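Local coordinates for protein citrate synthase (Sulfolobus solfataricus, PDB 1O7X) that belongs to the citrate synthase family and is a largely helical enzyme whose assembly holds two protein chains, at residues I178-H183 with D265-I270; K273-L278 with G317-A322. All coordinates share one frame; numbering follows the deposited sequence.

How the contacts relate
Contacts 1 and 2 share helix 266-279. In contact 1 its first turn meets residues 178-183, which run from helix 167-180 into a loop, and in contact 2 its later turns lie beside helix 316-323. Contact 1 closes along the chain before contact 2 opens. Their centres lie about 14 Å apart, and contact 1 is the nearer to the middle of the chain, about 10 Å from its centre against about 16 Å. Apolar packing joins them at two points: Tyr180 CE1 is 3.9 Å from Phe320 CZ, and Leu179 CD1 is 4.0 Å from Leu274 CD1. Polar and stacked groups mark contact 1, while contact 2 is apolar.

Contact 1: I178-H183 with D265-I270; sequences ILYTDH and DPRAKI
The guanidinium of Arg267 lies flat on one face of the His183 ring, with centres 3.6 Å apart and planes 10° from parallel. The two side chains reach toward each other tip to tip. At the edge of the Tyr180 ring, near its plane, stands Arg267 NH1, 4.3 Å from Tyr180 CD2. The phenol oxygen turns to Ser316 and Asp313. Asp265 helps to hold the guanidinium in its orientation. Its OD1 takes a bond from Arg267 NE on the syn side, at 3.1 Å and close to the guanidinium plane. Arg267 NH2 adds a weak bond to Asp265 OD2, completing the salt bridge, and OD2 also accepts from Thr312 N. Asp265 OD1 also accepts from Arg267 N on its anti side, out of the carboxylate plane; this is the capping bond of the N-cap residue of helix 266-279. Two N-H groups of one residue hold OD1. Arg267 CG sits between the backbone N and the carbonyl carbon (chi1 82°), and bends at chi2 and chi3 bring the guanidinium back to Asp265. Beside this polar group, Leu179 forks over helix 266-279: CD2 is 3.4 Å from Arg267 CB, and CD1 is 3.7 Å from Ile270 CG2. Leu28 of strand 27-30 touches both His183 and Arg267. The contact combines an aspartate N-cap, an arginine-histidine stack and helix packing in the buried interior of the citrate synthase fold.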
ATOM      1  N   ILE A 178      16.915   2.260  17.274  1.00 35.97           N
ATOM      2  CA  ILE A 178      16.105   2.858  18.320  1.00 36.34           C
ATOM      3  C   ILE A 178      15.685   4.267  17.904  1.00 36.27           C
ATOM      4  O   ILE A 178      14.533   4.661  18.123  1.00 37.04           O
ATOM      5  CB  ILE A 178      16.887   3.040  19.643  1.00 37.56           C
ATOM      6  CG1 ILE A 178      17.457   1.689  20.098  1.00 39.05           C
ATOM      7  CG2 ILE A 178      16.056   3.689  20.743  1.00 35.79           C
ATOM      8  CD1 ILE A 178      18.713   1.821  20.949  1.00 39.58           C
ATOM      9  N   LEU A 179      16.629   5.048  17.376  1.00 35.90           N
ATOM     10  CA  LEU A 179      16.292   6.429  17.047  1.00 36.44           C
ATOM     11  C   LEU A 179      15.248   6.616  15.959  1.00 36.49           C
ATOM     12  O   LEU A 179      14.578   7.652  16.038  1.00 36.38           O
ATOM     13  CB  LEU A 179      17.556   7.200  16.672  1.00 37.73           C
ATOM     14  CG  LEU A 179      18.510   7.588  17.810  1.00 38.72           C
ATOM     15  CD1 LEU A 179      19.849   8.073  17.243  1.00 39.11           C
ATOM     16  CD2 LEU A 179      17.887   8.653  18.695  1.00 38.08           C
ATOM     17  N   TYR A 180      15.070   5.725  14.983  1.00 35.11           N
ATOM     18  CA  TYR A 180      14.128   5.971  13.910  1.00 33.87           C
ATOM     19  C   TYR A 180      12.825   5.184  14.052  1.00 34.58           C
ATOM     20  O   TYR A 180      11.952   5.218  13.174  1.00 35.12           O
ATOM     21  CB  TYR A 180      14.739   5.642  12.563  1.00 32.60           C
ATOM     22  CG  TYR A 180      15.399   6.709  11.745  1.00 31.53           C
ATOM     23  CD1 TYR A 180      16.541   6.392  11.013  1.00 30.72           C
ATOM     24  CD2 TYR A 180      14.920   8.004  11.673  1.00 30.57           C
ATOM     25  CE1 TYR A 180      17.176   7.350  10.241  1.00 29.95           C
ATOM     26  CE2 TYR A 180      15.543   8.954  10.888  1.00 29.59           C
ATOM     27  CZ  TYR A 180      16.670   8.624  10.184  1.00 29.15           C
ATOM     28  OH  TYR A 180      17.306   9.564   9.408  1.00 29.28           O
ATOM     29  N   THR A 181      12.694   4.474  15.159  1.00 33.37           N
ATOM     30  CA  THR A 181      11.564   3.610  15.431  1.00 32.66           C
ATOM     31  C   THR A 181      10.195   4.214  15.190  1.00 33.64           C
ATOM     32  O   THR A 181       9.358   3.518  14.580  1.00 34.70           O
ATOM     33  CB  THR A 181      11.710   3.092  16.870  1.00 32.06           C
ATOM     34  OG1 THR A 181      12.778   2.133  16.852  1.00 31.93           O
ATOM     35  CG2 THR A 181      10.455   2.436  17.396  1.00 32.88           C
ATOM     36  N   ASP A 182       9.892   5.409  15.673  1.00 32.83           N
ATOM     37  CA  ASP A 182       8.612   6.040  15.456  1.00 32.96           C
ATOM     38  C   ASP A 182       8.708   7.559  15.502  1.00 34.62           C
ATOM     39  O   ASP A 182       9.606   8.155  16.125  1.00 36.58           O
ATOM     40  CB  ASP A 182       7.552   5.591  16.472  1.00 33.48           C
ATOM     41  CG  ASP A 182       6.173   5.808  15.909  1.00 33.12           C
ATOM     42  OD1 ASP A 182       5.926   5.167  14.869  1.00 36.16           O
ATOM     43  OD2 ASP A 182       5.319   6.571  16.360  1.00 33.58           O
ATOM     44  N   HIS A 183       7.762   8.202  14.824  1.00 34.22           N
ATOM     45  CA  HIS A 183       7.699   9.647  14.778  1.00 33.70           C
ATOM     46  C   HIS A 183       6.507  10.100  13.955  1.00 34.58           C
ATOM     47  O   HIS A 183       6.440  10.032  12.718  1.00 36.30           O
ATOM     48  CB  HIS A 183       9.036  10.230  14.280  1.00 33.54           C
ATOM     49  CG  HIS A 183       9.311  11.550  14.956  1.00 34.91           C
ATOM     50  ND1 HIS A 183       9.888  11.644  16.215  1.00 35.01           N
ATOM     51  CD2 HIS A 183       9.056  12.823  14.584  1.00 34.86           C
ATOM     52  CE1 HIS A 183       9.964  12.909  16.540  1.00 35.07           C
ATOM     53  NE2 HIS A 183       9.476  13.666  15.585  1.00 34.42           N
ATOM     54  N   ASP A 265      16.359  19.087  16.692  1.00 48.59           N
ATOM     55  CA  ASP A 265      15.802  17.739  16.849  1.00 45.25           C
ATOM     56  C   ASP A 265      16.634  16.966  17.861  1.00 43.49           C
ATOM     57  O   ASP A 265      17.829  16.735  17.697  1.00 42.62           O
ATOM     58  CB  ASP A 265      15.774  17.062  15.488  1.00 44.38           C
ATOM     59  CG  ASP A 265      15.006  15.788  15.282  1.00 43.10           C
ATOM     60  OD1 ASP A 265      14.854  14.927  16.164  1.00 43.25           O
ATOM     61  OD2 ASP A 265      14.534  15.559  14.152  1.00 42.47           O
ATOM     62  N   PRO A 266      15.965  16.449  18.889  1.00 42.10           N
ATOM     63  CA  PRO A 266      16.588  15.594  19.876  1.00 41.32           C
ATOM     64  C   PRO A 266      17.373  14.461  19.241  1.00 42.15           C
ATOM     65  O   PRO A 266      18.541  14.232  19.584  1.00 43.33           O
ATOM     66  CB  PRO A 266      15.434  14.999  20.664  1.00 40.58           C
ATOM     67  CG  PRO A 266      14.186  15.490  20.053  1.00 40.42           C
ATOM     68  CD  PRO A 266      14.517  16.634  19.147  1.00 40.81           C
ATOM     69  N   ARG A 267      16.785  13.757  18.251  1.00 40.81           N
ATOM     70  CA  ARG A 267      17.580  12.649  17.701  1.00 40.52           C
ATOM     71  C   ARG A 267      18.673  13.095  16.755  1.00 41.21           C
ATOM     72  O   ARG A 267      19.574  12.336  16.351  1.00 40.87           O
ATOM     73  CB  ARG A 267      16.608  11.549  17.359  1.00 39.67           C
ATOM     74  CG  ARG A 267      15.844  11.564  16.078  1.00 37.95           C
ATOM     75  CD  ARG A 267      14.364  11.210  16.223  1.00 34.75           C
ATOM     76  NE  ARG A 267      13.675  12.176  15.388  1.00 33.56           N
ATOM     77  CZ  ARG A 267      12.938  12.196  14.324  1.00 32.19           C
ATOM     78  NH1 ARG A 267      12.617  11.068  13.713  1.00 33.94           N
ATOM     79  NH2 ARG A 267      12.478  13.333  13.849  1.00 30.92           N
ATOM     80  N   ALA A 268      18.767  14.376  16.403  1.00 41.56           N
ATOM     81  CA  ALA A 268      19.825  14.917  15.563  1.00 41.94           C
ATOM     82  C   ALA A 268      21.039  15.061  16.487  1.00 43.66           C
ATOM     83  O   ALA A 268      22.188  14.710  16.229  1.00 45.01           O
ATOM     84  CB  ALA A 268      19.434  16.263  14.996  1.00 41.97           C
ATOM     85  N   LYS A 269      20.728  15.523  17.701  1.00 44.28           N
ATOM     86  CA  LYS A 269      21.726  15.703  18.755  1.00 43.69           C
ATOM     87  C   LYS A 269      22.412  14.378  18.950  1.00 41.10           C
ATOM     88  O   LYS A 269      23.624  14.366  18.777  1.00 41.99           O
ATOM     89  CB  LYS A 269      21.097  16.332  19.987  1.00 47.23           C
ATOM     90  CG  LYS A 269      21.622  15.903  21.350  1.00 50.18           C
ATOM     91  CD  LYS A 269      20.877  16.619  22.473  1.00 51.99           C
ATOM     92  CE  LYS A 269      21.521  17.962  22.788  1.00 53.30           C
ATOM     93  NZ  LYS A 269      20.823  18.674  23.900  1.00 54.00           N
ATOM     94  N   ILE A 270      21.730  13.273  19.181  1.00 39.36           N
ATOM     95  CA  ILE A 270      22.355  11.946  19.317  1.00 36.12           C
ATOM     96  C   ILE A 270      22.989  11.490  18.015  1.00 35.97           C
ATOM     97  O   ILE A 270      24.059  10.866  18.004  1.00 35.87           O
ATOM     98  CB  ILE A 270      21.302  10.909  19.758  1.00 34.95           C
ATOM     99  CG1 ILE A 270      20.588  11.444  20.997  1.00 35.02           C
ATOM    100  CG2 ILE A 270      21.846   9.513  20.021  1.00 34.53           C
ATOM    101  CD1 ILE A 270      19.720  10.496  21.771  1.00 35.03           C
TER

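Contact 2: K273-L278 with G317-A322; sequences KLALTL and GIVFYA
Ala275 and Val319 are the closest CA pair, 5.1 Å apart. Both segments are helical and run in nearly the same direction, their axes crossing at 28° and coming within 8.8 Å. Further along, Leu278 faces Ala322, and here the CA atoms are 6.5 Å apart. Ala275 and Ala322 each put a single methyl into the interface; the other four touching residues are leucine, isoleucine and valine. The Ala275 methyl touches two branched residues at successive positions of helix 316-323. Its CB is 3.5 Å from Ile318 CG2 and 4.0 Å from Val319 CG2. The Ile318 methyl that makes this contact is anti to its own backbone N, while CG1 takes the place beside that N (chi1 -76°). This is plain helix-to-helix packing within the mainly helical fold of the citrate synthase family. It joins the later turns of helix 266-279 to the short helix 316-323. Val319 meets helix 266-279 with one branch: CG2 lies beside the backbone, 3.7 Å from Ala275 N, and also touches Leu274 CB at 3.8 Å. With CG1 anti to the backbone N (chi1 172°), CG2 is anti to the carbonyl carbon and is the methyl turned to helix 266-279. One turn on, Leu278 and Ala322 meet through their CB atoms, 4.3 Å apart. Other helices close round the pair. Helix 167-180 packs on Leu274 and Leu278, and Phe289 of helix 283-303 touches Ala275. Ile318 also meets Phe226 and Phe229 of helix 221-232.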
ATOM      1  N   LYS A 273      26.614  12.835  17.700  1.00 44.38           N
ATOM      2  CA  LYS A 273      27.490  12.074  18.581  1.00 46.45           C
ATOM      3  C   LYS A 273      27.905  10.770  17.901  1.00 46.64           C
ATOM      4  O   LYS A 273      29.105  10.578  17.685  1.00 47.39           O
ATOM      5  CB  LYS A 273      26.875  11.723  19.930  1.00 48.20           C
ATOM      6  CG  LYS A 273      26.440  12.868  20.810  1.00 50.26           C
ATOM      7  CD  LYS A 273      26.100  12.353  22.212  1.00 52.13           C
ATOM      8  CE  LYS A 273      24.924  13.135  22.792  1.00 53.37           C
ATOM      9  NZ  LYS A 273      25.147  13.516  24.219  1.00 54.42           N
ATOM     10  N   LEU A 274      26.952   9.915  17.524  1.00 46.74           N
ATOM     11  CA  LEU A 274      27.291   8.670  16.849  1.00 47.16           C
ATOM     12  C   LEU A 274      28.271   8.868  15.693  1.00 47.43           C
ATOM     13  O   LEU A 274      29.151   8.018  15.532  1.00 46.82           O
ATOM     14  CB  LEU A 274      26.050   7.952  16.314  1.00 47.37           C
ATOM     15  CG  LEU A 274      25.051   7.370  17.303  1.00 47.40           C
ATOM     16  CD1 LEU A 274      23.700   7.179  16.638  1.00 47.42           C
ATOM     17  CD2 LEU A 274      25.503   6.028  17.863  1.00 48.13           C
ATOM     18  N   ALA A 275      28.175   9.921  14.888  1.00 48.15           N
ATOM     19  CA  ALA A 275      29.083  10.142  13.777  1.00 49.48           C
ATOM     20  C   ALA A 275      30.497  10.469  14.240  1.00 51.15           C
ATOM     21  O   ALA A 275      31.475  10.014  13.633  1.00 49.89           O
ATOM     22  CB  ALA A 275      28.528  11.223  12.866  1.00 49.24           C
ATOM     23  N   LEU A 276      30.613  11.199  15.362  1.00 53.56           N
ATOM     24  CA  LEU A 276      31.920  11.519  15.919  1.00 55.69           C
ATOM     25  C   LEU A 276      32.604  10.191  16.248  1.00 57.22           C
ATOM     26  O   LEU A 276      33.775   9.990  15.946  1.00 57.98           O
ATOM     27  CB  LEU A 276      31.918  12.356  17.190  1.00 56.29           C
ATOM     28  CG  LEU A 276      31.702  13.868  17.097  1.00 56.81           C
ATOM     29  CD1 LEU A 276      31.286  14.427  18.450  1.00 56.93           C
ATOM     30  CD2 LEU A 276      32.930  14.610  16.606  1.00 56.56           C
ATOM     31  N   THR A 277      31.826   9.292  16.835  1.00 58.47           N
ATOM     32  CA  THR A 277      32.273   7.971  17.228  1.00 59.74           C
ATOM     33  C   THR A 277      32.888   7.125  16.141  1.00 61.01           C
ATOM     34  O   THR A 277      33.692   6.258  16.534  1.00 61.26           O
ATOM     35  CB  THR A 277      31.103   7.266  17.944  1.00 59.91           C
ATOM     36  OG1 THR A 277      31.490   7.027  19.308  1.00 60.14           O
ATOM     37  CG2 THR A 277      30.639   5.954  17.344  1.00 60.01           C
ATOM     38  N   LEU A 278      32.579   7.282  14.855  1.00 62.57           N
ATOM     39  CA  LEU A 278      33.176   6.403  13.855  1.00 64.83           C
ATOM     40  C   LEU A 278      33.953   7.061  12.722  1.00 66.70           C
ATOM     41  O   LEU A 278      34.521   6.330  11.887  1.00 66.43           O
ATOM     42  CB  LEU A 278      32.105   5.484  13.248  1.00 64.18           C
ATOM     43  CG  LEU A 278      31.091   4.783  14.138  1.00 63.38           C
ATOM     44  CD1 LEU A 278      29.755   5.500  14.059  1.00 63.26           C
ATOM     45  CD2 LEU A 278      30.910   3.318  13.782  1.00 63.23           C
ATOM     46  N   GLY A 317      22.671  10.229   7.637  1.00 39.33           N
ATOM     47  CA  GLY A 317      23.394   9.808   6.438  1.00 38.90           C
ATOM     48  C   GLY A 317      24.854   9.553   6.802  1.00 38.58           C
ATOM     49  O   GLY A 317      25.341   8.464   6.490  1.00 38.48           O
ATOM     50  N   ILE A 318      25.517  10.482   7.496  1.00 38.25           N
ATOM     51  CA  ILE A 318      26.915  10.255   7.881  1.00 37.86           C
ATOM     52  C   ILE A 318      27.103   8.988   8.687  1.00 37.59           C
ATOM     53  O   ILE A 318      28.028   8.203   8.411  1.00 37.25           O
ATOM     54  CB  ILE A 318      27.501  11.520   8.533  1.00 38.31           C
ATOM     55  CG1 ILE A 318      27.778  12.521   7.400  1.00 37.82           C
ATOM     56  CG2 ILE A 318      28.773  11.270   9.330  1.00 38.26           C
ATOM     57  CD1 ILE A 318      28.028  13.932   7.844  1.00 38.13           C
ATOM     58  N   VAL A 319      26.252   8.670   9.661  1.00 37.63           N
ATOM     59  CA  VAL A 319      26.448   7.405  10.388  1.00 37.73           C
ATOM     60  C   VAL A 319      26.387   6.219   9.430  1.00 38.83           C
ATOM     61  O   VAL A 319      27.243   5.315   9.414  1.00 39.65           O
ATOM     62  CB  VAL A 319      25.436   7.269  11.533  1.00 36.79           C
ATOM     63  CG1 VAL A 319      25.449   5.902  12.195  1.00 36.14           C
ATOM     64  CG2 VAL A 319      25.717   8.373  12.539  1.00 36.60           C
ATOM     65  N   PHE A 320      25.337   6.210   8.591  1.00 37.77           N
ATOM     66  CA  PHE A 320      25.132   5.093   7.660  1.00 36.14           C
ATOM     67  C   PHE A 320      26.308   5.011   6.701  1.00 35.41           C
ATOM     68  O   PHE A 320      26.790   3.907   6.486  1.00 33.99           O
ATOM     69  CB  PHE A 320      23.786   5.140   6.942  1.00 34.65           C
ATOM     70  CG  PHE A 320      22.571   5.151   7.826  1.00 33.58           C
ATOM     71  CD1 PHE A 320      21.576   6.100   7.646  1.00 33.28           C
ATOM     72  CD2 PHE A 320      22.413   4.201   8.823  1.00 32.89           C
ATOM     73  CE1 PHE A 320      20.462   6.086   8.470  1.00 34.43           C
ATOM     74  CE2 PHE A 320      21.302   4.204   9.639  1.00 33.00           C
ATOM     75  CZ  PHE A 320      20.315   5.144   9.485  1.00 33.27           C
ATOM     76  N   TYR A 321      26.747   6.152   6.169  1.00 35.76           N
ATOM     77  CA  TYR A 321      27.888   6.206   5.265  1.00 35.71           C
ATOM     78  C   TYR A 321      29.138   5.704   5.993  1.00 34.92           C
ATOM     79  O   TYR A 321      29.859   4.842   5.510  1.00 34.13           O
ATOM     80  CB  TYR A 321      28.149   7.609   4.738  1.00 37.22           C
ATOM     81  CG  TYR A 321      29.229   7.673   3.679  1.00 39.27           C
ATOM     82  CD1 TYR A 321      28.994   7.186   2.395  1.00 39.34           C
ATOM     83  CD2 TYR A 321      30.480   8.212   3.945  1.00 39.81           C
ATOM     84  CE1 TYR A 321      29.966   7.232   1.416  1.00 39.58           C
ATOM     85  CE2 TYR A 321      31.461   8.263   2.960  1.00 40.12           C
ATOM     86  CZ  TYR A 321      31.206   7.769   1.699  1.00 39.87           C
ATOM     87  OH  TYR A 321      32.168   7.821   0.720  1.00 39.24           O
ATOM     88  N   ALA A 322      29.325   6.139   7.237  1.00 34.80           N
ATOM     89  CA  ALA A 322      30.445   5.683   8.045  1.00 34.28           C
ATOM     90  C   ALA A 322      30.360   4.186   8.302  1.00 34.09           C
ATOM     91  O   ALA A 322      31.417   3.539   8.347  1.00 35.09           O
ATOM     92  CB  ALA A 322      30.548   6.500   9.321  1.00 33.64           C
TER